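Local atomic coordinates of pullulanase (Klebsiella oxytoca, PDB entry 2YOC), a protein that probably hydrolyses the alpha-1,6-glucosidic linkages of pullulan and related branched glucans and is secreted by a type 2 secretion system. Residues V467-A471 with F550-E556; S373-E377 with V473-S477. All coordinates share one frame; numbering follows the deposited sequence.

Contact 1 of 2, residues V467-A471 with F550-E556; sequences VFDLA and FHYTVPE. With CA (calcium ion), chain K.
Val-467 and Glu-556 join through the main chain, with Glu-556 N donating to Val-467 O at 3.0 Å. Phe-468 forms a non-hydrogen-bonded antiparallel pair with Pro-555; its CB touches Tyr-552 O at 3.8 Å, and the ring turns off toward Val-592. At Asp-469 the pairing shifts to His-551. Asp-469 O accepts from Phe-550 N at 2.8 Å and, weakly, from His-551 N. With CG opposite the backbone N (chi1 177°), the Asp-469 carboxylate lies beside the imidazole, 18° from coplanar. OD1 binds calcium at 2.3 Å, whereas OD2 accepts a hydrogen bond from His-551 ND1 at 2.9 Å and shares another with Ser-376 OG. Leu-470 O binds the metal at 2.4 Å, and Leu-470 N bonds weakly to Glu-556 OE1, itself a calcium ligand at 2.5 Å; Glu-556 OE2 hydrogen-bonds Ser-558 OG. Leu-470 CG packs on the Glu-556 carboxylate, the side chains crossing at about a right angle. Ala-471 CB lies 4.0 Å from Phe-550 CB. Three oxygens of this contact, with Glu-475 OE2, thus converge on the cation, which should offset carboxylate repulsion; metal, His-551 and Ser-376 would together restrain the Asp-469 carboxylate's rotation.

Contact 2 of 2, residues S373-E377 with V473-S477; sequences STNSE and VNEFS. With CA (calcium ion), chain K.
The first torsion of Glu-475 (chi1 -54°) puts CG opposite its own carbonyl carbon, and the extended chain beyond carries the carboxylate past Asn-375 to the calcium ion. Thr-374 is turned so that CG2, rather than OG1, meets Phe-476. The carboxylate of Glu-475 then splits its roles: OE2 is a calcium ligand at 2.8 Å, while OE1 accepts a weak hydrogen bond from Asn-375 N at 3.0 Å. Asp-469, Leu-470 and Glu-556 complete the observed protein ligands of that ion. Asn-375 answers in the reverse direction, its OD1 receiving Glu-475 N at 3.2 Å, with the donor well above the amide carbonyl plane rather than on a lone pair. The two residues therefore grip each other by backbone N and side-chain oxygen both ways. Asn-474 shapes the second loop from within: its OD1 accepts from Phe-476 N at 2.9 Å, in the carbonyl plane on a lone pair, which is an Asx turn. The amides of Asn-375 and Asn-474 are stacked, their planes 7° apart.

Phe-476 supplies the apolar part. Thr-374 CG2 lies 3.8 Å from the ring centroid and 20° off the normal, a CH-pi contact over one face, while Asn-375 CB approaches Phe-476 CE2 obliquely at 3.5 Å. Glu-377 OE2 lies at the ring edge, near its plane, with the carboxylate steeply inclined to the ring.

Beyond the pair, Thr-374 N bonds to Glu-564 and Glu-377 O to Arg-346. Residues 373-377 link strands 371-372 and 379-380 of the antiparallel sheet built largely from the carbohydrate-binding module 48, and they meet residues 473-477 of the pullulanase Ins domain, in the loop between strand 468-470 and helix 487-493.

How the contacts relate
Contacts 1 and 2 have centres 11 Å apart and share one calcium ion: the 467-471 with 550-556 pair gives three protein ligands, and the 473-477 loop gives the fourth, Glu-475 OE2. That oxygen is 3.1 Å from Glu-556 OE2, and the nearby cation may reduce the repulsion between them. A second tie is a probable hydrogen bond, 2.7 Å, between Asp-469 OD2 and Ser-376 OG, and Phe-550 CE2 packs against Ser-376 CB at 3.6 Å. The segments alternate along the chain. The 373-377 loop joins the site through Asn-375 with Glu-475 and Ser-376 with Asp-469, while the calcium itself ties together segments distant in sequence.

Contact 1 of 2, residues V467-A471 with F550-E556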
loop_
_atom_site.group_PDB
_atom_site.type_symbol
_atom_site.label_atom_id
_atom_site.label_comp_id
_atom_site.label_asym_id
_atom_site.label_seq_id
_atom_site.Cartn_x
_atom_site.Cartn_y
_atom_site.Cartn_z
ATOM N N VAL B 467 -7.642 -30.425 34.176
ATOM C CA VAL B 467 -8.090 -31.655 34.849
ATOM C C VAL B 467 -6.926 -32.611 35.115
ATOM O O VAL B 467 -7.136 -33.740 35.556
ATOM C CB VAL B 467 -9.320 -32.373 34.240
ATOM C CG1 VAL B 467 -10.591 -31.568 34.450
ATOM C CG2 VAL B 467 -9.122 -32.730 32.770
ATOM N N PHE B 468 -5.694 -32.158 34.845
ATOM C CA PHE B 468 -4.485 -32.886 35.218
ATOM C C PHE B 468 -4.198 -32.501 36.709
ATOM O O PHE B 468 -4.952 -31.724 37.306
ATOM C CB PHE B 468 -3.305 -32.517 34.296
ATOM C CG PHE B 468 -3.035 -31.039 34.183
ATOM C CD1 PHE B 468 -2.274 -30.383 35.136
ATOM C CD2 PHE B 468 -3.549 -30.299 33.123
ATOM C CE1 PHE B 468 -2.050 -29.002 35.046
ATOM C CE2 PHE B 468 -3.325 -28.920 33.030
ATOM C CZ PHE B 468 -2.570 -28.282 33.986
ATOM N N ASP B 469 -3.107 -32.981 37.295
ATOM C CA ASP B 469 -2.860 -32.610 38.683
ATOM C C ASP B 469 -2.390 -31.158 38.938
ATOM O O ASP B 469 -1.206 -30.838 38.789
ATOM C CB ASP B 469 -2.056 -33.676 39.443
ATOM C CG ASP B 469 -1.733 -33.276 40.866
ATOM O OD1 ASP B 469 -2.648 -32.759 41.564
ATOM O OD2 ASP B 469 -0.570 -33.478 41.288
ATOM N N LEU B 470 -3.348 -30.285 39.338
ATOM C CA LEU B 470 -3.043 -28.889 39.663
ATOM C C LEU B 470 -2.537 -28.805 41.058
ATOM O O LEU B 470 -2.807 -29.688 41.870
ATOM C CB LEU B 470 -4.192 -27.891 39.425
ATOM C CG LEU B 470 -5.612 -28.399 39.586
ATOM C CD1 LEU B 470 -6.463 -27.425 40.361
ATOM C CD2 LEU B 470 -6.235 -28.700 38.238
ATOM N N ALA B 471 -1.756 -27.772 41.322
ATOM C CA ALA B 471 -1.118 -27.521 42.599
ATOM C C ALA B 471 -1.933 -26.607 43.519
ATOM O O ALA B 471 -1.902 -26.775 44.739
ATOM C CB ALA B 471 0.258 -26.911 42.348
ATOM N N PHE B 550 1.322 -29.624 38.791
ATOM C CA PHE B 550 2.047 -30.334 39.867
ATOM C C PHE B 550 2.591 -31.640 39.223
ATOM O O PHE B 550 3.817 -31.846 39.162
ATOM C CB PHE B 550 1.105 -30.639 41.044
ATOM C CG PHE B 550 1.743 -30.860 42.391
ATOM C CD1 PHE B 550 3.124 -31.039 42.516
ATOM C CD2 PHE B 550 0.970 -30.909 43.539
ATOM C CE1 PHE B 550 3.711 -31.264 43.771
ATOM C CE2 PHE B 550 1.565 -31.122 44.787
ATOM C CZ PHE B 550 2.932 -31.287 44.894
ATOM N N HIS B 551 1.665 -32.473 38.672
ATOM C CA HIS B 551 1.973 -33.707 37.943
ATOM C C HIS B 551 1.177 -33.689 36.631
ATOM O O HIS B 551 -0.041 -33.483 36.636
ATOM C CB HIS B 551 1.669 -34.952 38.790
ATOM C CG HIS B 551 2.492 -35.049 40.050
ATOM N ND1 HIS B 551 2.134 -34.374 41.196
ATOM C CD2 HIS B 551 3.625 -35.747 40.305
ATOM C CE1 HIS B 551 3.049 -34.683 42.103
ATOM N NE2 HIS B 551 3.963 -35.503 41.615
ATOM N N TYR B 552 1.873 -33.832 35.509
ATOM C CA TYR B 552 1.243 -33.759 34.203
ATOM C C TYR B 552 0.350 -34.914 33.816
ATOM O O TYR B 552 -0.517 -34.746 32.945
ATOM C CB TYR B 552 2.322 -33.638 33.145
ATOM C CG TYR B 552 3.119 -32.365 33.227
ATOM C CD1 TYR B 552 2.547 -31.139 32.899
ATOM C CD2 TYR B 552 4.463 -32.383 33.585
ATOM C CE1 TYR B 552 3.294 -29.959 32.923
ATOM C CE2 TYR B 552 5.223 -31.211 33.602
ATOM C CZ TYR B 552 4.626 -29.999 33.278
ATOM O OH TYR B 552 5.349 -28.838 33.277
ATOM N N THR B 553 0.616 -36.109 34.369
ATOM C CA THR B 553 -0.058 -37.325 33.921
ATOM C C THR B 553 -0.954 -38.028 34.961
ATOM O O THR B 553 -1.116 -39.260 34.968
ATOM C CB THR B 553 0.952 -38.194 33.139
ATOM O OG1 THR B 553 2.019 -37.372 32.633
ATOM C CG2 THR B 553 0.309 -38.912 32.004
ATOM N N VAL B 554 -1.535 -37.237 35.843
ATOM C CA VAL B 554 -2.472 -37.738 36.844
ATOM C C VAL B 554 -3.660 -36.789 36.828
ATOM O O VAL B 554 -3.456 -35.566 36.759
ATOM C CB VAL B 554 -1.904 -37.832 38.287
ATOM C CG1 VAL B 554 -2.850 -38.601 39.199
ATOM C CG2 VAL B 554 -0.526 -38.461 38.323
ATOM N N PRO B 555 -4.903 -37.290 36.951
ATOM C CA PRO B 555 -6.044 -36.369 37.054
ATOM C C PRO B 555 -5.971 -35.570 38.349
ATOM O O PRO B 555 -5.334 -36.019 39.310
ATOM C CB PRO B 555 -7.251 -37.304 37.145
ATOM C CG PRO B 555 -6.774 -38.613 36.634
ATOM C CD PRO B 555 -5.337 -38.693 37.001
ATOM N N GLU B 556 -6.646 -34.405 38.395
ATOM C CA GLU B 556 -6.754 -33.616 39.617
ATOM C C GLU B 556 -7.616 -34.411 40.656
ATOM O O GLU B 556 -8.637 -35.005 40.299
ATOM C CB GLU B 556 -7.372 -32.243 39.309
ATOM C CG GLU B 556 -7.758 -31.413 40.533
ATOM C CD GLU B 556 -6.689 -31.097 41.565
ATOM O OE1 GLU B 556 -5.477 -31.329 41.329
ATOM O OE2 GLU B 556 -7.081 -30.544 42.612
HETATM CA CA CA K . -3.720 -31.497 43.165
#

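Contact 2 of 2, residues S373-E377 with V473-S477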
loop_
_atom_site.group_PDB
_atom_site.type_symbol
_atom_site.label_atom_id
_atom_site.label_comp_id
_atom_site.label_asym_id
_atom_site.label_seq_id
_atom_site.Cartn_x
_atom_site.Cartn_y
_atom_site.Cartn_z
ATOM N N SER B 373 -1.410 -39.892 46.177
ATOM C CA SER B 373 -2.105 -39.825 47.480
ATOM C C SER B 373 -2.787 -38.425 47.537
ATOM O O SER B 373 -2.641 -37.648 46.585
ATOM C CB SER B 373 -1.092 -39.939 48.613
ATOM O OG SER B 373 -0.238 -38.807 48.630
ATOM N N THR B 374 -3.500 -38.086 48.644
ATOM C CA THR B 374 -4.156 -36.772 48.785
ATOM C C THR B 374 -3.102 -35.655 48.772
ATOM O O THR B 374 -2.058 -35.782 49.424
ATOM C CB THR B 374 -5.048 -36.734 50.039
ATOM O OG1 THR B 374 -5.975 -37.808 49.983
ATOM C CG2 THR B 374 -5.812 -35.421 50.195
ATOM N N ASN B 375 -3.382 -34.587 47.997
ATOM C CA ASN B 375 -2.536 -33.405 47.803
ATOM C C ASN B 375 -1.154 -33.706 47.161
ATOM O O ASN B 375 -0.186 -32.935 47.309
ATOM C CB ASN B 375 -2.490 -32.487 49.046
ATOM C CG ASN B 375 -2.473 -30.992 48.745
ATOM O OD1 ASN B 375 -3.094 -30.503 47.793
ATOM N ND2 ASN B 375 -1.755 -30.231 49.554
ATOM N N SER B 376 -1.100 -34.847 46.409
ATOM C CA SER B 376 0.032 -35.318 45.614
ATOM C C SER B 376 1.330 -35.481 46.410
ATOM O O SER B 376 2.425 -35.347 45.859
ATOM C CB SER B 376 0.208 -34.411 44.395
ATOM O OG SER B 376 -1.057 -34.011 43.883
ATOM N N GLU B 377 1.201 -35.805 47.706
ATOM C CA GLU B 377 2.347 -35.966 48.611
ATOM C C GLU B 377 3.197 -37.180 48.272
ATOM O O GLU B 377 4.419 -37.137 48.465
ATOM C CB GLU B 377 1.911 -36.042 50.075
ATOM C CG GLU B 377 1.238 -34.786 50.592
ATOM C CD GLU B 377 0.699 -34.907 52.004
ATOM O OE1 GLU B 377 0.606 -36.050 52.510
ATOM O OE2 GLU B 377 0.355 -33.858 52.598
ATOM N N VAL B 473 -5.055 -26.033 44.660
ATOM C CA VAL B 473 -6.239 -26.327 45.473
ATOM C C VAL B 473 -5.818 -27.403 46.472
ATOM O O VAL B 473 -5.277 -28.438 46.062
ATOM C CB VAL B 473 -7.527 -26.702 44.686
ATOM C CG1 VAL B 473 -8.618 -27.248 45.605
ATOM C CG2 VAL B 473 -8.063 -25.524 43.886
ATOM N N ASN B 474 -6.039 -27.153 47.782
ATOM C CA ASN B 474 -5.714 -28.127 48.807
ATOM C C ASN B 474 -6.715 -29.266 48.694
ATOM O O ASN B 474 -7.933 -29.035 48.758
ATOM C CB ASN B 474 -5.751 -27.496 50.190
ATOM C CG ASN B 474 -5.037 -28.309 51.250
ATOM O OD1 ASN B 474 -5.256 -29.506 51.417
ATOM N ND2 ASN B 474 -4.177 -27.668 52.010
ATOM N N GLU B 475 -6.193 -30.489 48.463
ATOM C CA GLU B 475 -6.998 -31.708 48.280
ATOM C C GLU B 475 -7.506 -32.275 49.589
ATOM O O GLU B 475 -8.349 -33.173 49.581
ATOM C CB GLU B 475 -6.267 -32.773 47.434
ATOM C CG GLU B 475 -5.774 -32.265 46.091
ATOM C CD GLU B 475 -5.464 -33.311 45.048
ATOM O OE1 GLU B 475 -4.744 -34.293 45.341
ATOM O OE2 GLU B 475 -5.865 -33.080 43.891
ATOM N N PHE B 476 -7.022 -31.732 50.714
ATOM C CA PHE B 476 -7.500 -32.098 52.048
ATOM C C PHE B 476 -8.765 -31.282 52.278
ATOM O O PHE B 476 -8.716 -30.044 52.211
ATOM C CB PHE B 476 -6.438 -31.804 53.125
ATOM C CG PHE B 476 -5.220 -32.695 53.023
ATOM C CD1 PHE B 476 -5.275 -34.025 53.429
ATOM C CD2 PHE B 476 -4.019 -32.209 52.513
ATOM C CE1 PHE B 476 -4.145 -34.851 53.339
ATOM C CE2 PHE B 476 -2.886 -33.035 52.433
ATOM C CZ PHE B 476 -2.959 -34.350 52.841
ATOM N N SER B 477 -9.904 -31.970 52.449
ATOM C CA SER B 477 -11.215 -31.333 52.595
ATOM C C SER B 477 -11.232 -30.273 53.709
ATOM O O SER B 477 -11.623 -29.120 53.490
ATOM C CB SER B 477 -12.308 -32.385 52.805
ATOM O OG SER B 477 -12.351 -32.912 54.126
HETATM CA CA CA K . -3.720 -31.497 43.165
#